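Local coordinates for capsule biosynthesis protein capD (Bacillus anthracis, PDB 3G9K), which cleaves the poly-gamma-D-glutamate capsule and, as a transpeptidase, joins it through an amide bond to meso-diaminopimelic acid in the peptidoglycan, at residues Asp91-Gly96 against Gln101-Glu106. Sequence-based numbering, arbitrary orientation.
Sequences DKYTHG and QDIINE
Lys92 spans two kinds of contact on its way from helix 82-94 to the segment 101-106, apolar at its base and ionic at its end. Lys92 CB sits against the branches of Ile103, 4.1 Å from CD1 and equally far from CG2. CG follows, anti to the carbonyl carbon, and Lys92 CD then comes within 3.4 Å of Glu106 OE1. The chain bends at chi3 (-144°), and CE also lies beside that oxygen. At the end, Lys92 NZ donates to Glu106 OE1 over 2.6 Å, a hydrogen-bonded salt bridge. The ammonium stands above the carboxylate, 71° out of its plane, and is nearer to OE1 than to OE2, so the grip is one-sided rather than bidentate. Glu106, extended beyond CG, crosses the lysine chain at an angle and reaches it from the first residue past its helix. Lys97 offers OE1 a second, long and weak ion pair; the two ammonium groups would probably favour a charged carboxylate.

Ile103 supplies the apolar part. Ile103 CD1 lies 3.6 Å from Tyr93 CA and 3.9 Å from Tyr93 CB, reaching the helix backbone as well as the side chain. The same methyl group lies at the edge of the tyrosine ring, close to its plane, so this is no face-on CH-pi contact. The ring's hydroxyl is hydrogen-bonded to Glu70.

Packing here joins two successive helices across a short turn, which the Schellman motif at Gly96 (phi 91°) begins by ending the first. Helix 82-94 is approached by the other chain of the enzyme, whose Tyr267 packs on Lys92, while helix 100-105 rests against strand 160-164 through Gln101 and Ile104, away from the glutamate pocket.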
# COMPACT_ATOMS: atom_id res chain seq x y z
N ASP B 91 0.85 8.87 -16.23
CA ASP B 91 1.18 9.33 -17.60
C ASP B 91 -0.08 9.80 -18.33
O ASP B 91 -0.13 10.90 -18.87
CB ASP B 91 1.83 8.21 -18.42
CG ASP B 91 2.15 8.64 -19.85
OD1 ASP B 91 2.93 9.60 -20.00
OD2 ASP B 91 1.62 8.02 -20.81
N LYS B 92 -1.10 8.96 -18.34
CA LYS B 92 -2.36 9.34 -18.98
C LYS B 92 -3.06 10.52 -18.27
O LYS B 92 -3.67 11.38 -18.92
CB LYS B 92 -3.29 8.12 -19.07
CG LYS B 92 -2.81 7.03 -20.03
CD LYS B 92 -3.73 5.83 -20.03
CE LYS B 92 -2.98 4.50 -20.21
NZ LYS B 92 -3.81 3.34 -19.76
N TYR B 93 -2.99 10.55 -16.94
CA TYR B 93 -3.69 11.57 -16.18
C TYR B 93 -3.10 12.95 -16.46
O TYR B 93 -3.84 13.91 -16.71
CB TYR B 93 -3.69 11.29 -14.66
CG TYR B 93 -4.41 12.39 -13.89
CD1 TYR B 93 -5.80 12.49 -13.93
CD2 TYR B 93 -3.70 13.37 -13.21
CE1 TYR B 93 -6.45 13.51 -13.29
CE2 TYR B 93 -4.34 14.39 -12.56
CZ TYR B 93 -5.73 14.45 -12.60
OH TYR B 93 -6.37 15.48 -11.96
N THR B 94 -1.77 13.03 -16.44
CA THR B 94 -1.09 14.31 -16.53
C THR B 94 -1.08 14.84 -17.95
O THR B 94 -0.91 16.04 -18.15
CB THR B 94 0.37 14.24 -16.04
OG1 THR B 94 1.04 13.14 -16.69
CG2 THR B 94 0.41 14.11 -14.50
N HIS B 95 -1.22 13.95 -18.92
CA HIS B 95 -1.35 14.31 -20.33
C HIS B 95 -2.80 14.52 -20.79
O HIS B 95 -3.04 14.73 -21.99
CB HIS B 95 -0.64 13.26 -21.18
CG HIS B 95 0.83 13.25 -20.99
ND1 HIS B 95 1.67 14.06 -21.72
CD2 HIS B 95 1.62 12.57 -20.12
CE1 HIS B 95 2.92 13.87 -21.32
NE2 HIS B 95 2.92 12.96 -20.36
N GLY B 96 -3.77 14.46 -19.86
CA GLY B 96 -5.16 14.94 -20.12
C GLY B 96 -6.15 13.93 -20.65
O GLY B 96 -7.20 14.30 -21.18
N GLN B 101 -10.28 8.33 -12.27
CA GLN B 101 -11.05 7.10 -12.06
C GLN B 101 -11.20 6.26 -13.36
O GLN B 101 -11.04 5.04 -13.32
CB GLN B 101 -12.44 7.40 -11.48
CG GLN B 101 -13.26 6.13 -11.21
CD GLN B 101 -12.67 5.28 -10.06
OE1 GLN B 101 -12.71 5.70 -8.92
NE2 GLN B 101 -12.16 4.09 -10.38
N ASP B 102 -11.54 6.90 -14.49
CA ASP B 102 -11.62 6.20 -15.78
C ASP B 102 -10.28 5.51 -16.10
O ASP B 102 -10.26 4.34 -16.45
CB ASP B 102 -12.06 7.15 -16.92
CG ASP B 102 -13.57 7.42 -16.89
OD1 ASP B 102 -14.32 6.40 -17.01
OD2 ASP B 102 -13.99 8.60 -16.72
N ILE B 103 -9.19 6.24 -15.97
CA ILE B 103 -7.85 5.70 -16.20
C ILE B 103 -7.56 4.47 -15.32
O ILE B 103 -7.09 3.43 -15.80
CB ILE B 103 -6.78 6.80 -15.98
CG1 ILE B 103 -6.95 7.90 -17.03
CG2 ILE B 103 -5.35 6.20 -16.08
CD1 ILE B 103 -6.36 9.26 -16.64
N ILE B 104 -7.89 4.57 -14.04
CA ILE B 104 -7.78 3.44 -13.10
C ILE B 104 -8.60 2.22 -13.51
O ILE B 104 -8.19 1.07 -13.31
CB ILE B 104 -8.13 3.95 -11.65
CG1 ILE B 104 -6.92 4.74 -11.12
CG2 ILE B 104 -8.51 2.82 -10.68
CD1 ILE B 104 -7.14 5.43 -9.72
N ASN B 105 -9.77 2.47 -14.09
CA ASN B 105 -10.67 1.40 -14.56
C ASN B 105 -10.14 0.65 -15.80
O ASN B 105 -10.53 -0.48 -16.04
CB ASN B 105 -12.08 1.97 -14.85
CG ASN B 105 -12.82 2.38 -13.58
OD1 ASN B 105 -13.90 3.00 -13.65
ND2 ASN B 105 -12.26 2.05 -12.43
N GLU B 106 -9.28 1.30 -16.57
CA GLU B 106 -8.78 0.78 -17.84
C GLU B 106 -8.04 -0.52 -17.53
O GLU B 106 -7.35 -0.60 -16.52
CB GLU B 106 -7.80 1.76 -18.48
CG GLU B 106 -7.52 1.52 -19.95
CD GLU B 106 -6.82 2.68 -20.69
OE1 GLU B 106 -6.41 3.69 -20.09
OE2 GLU B 106 -6.69 2.55 -21.93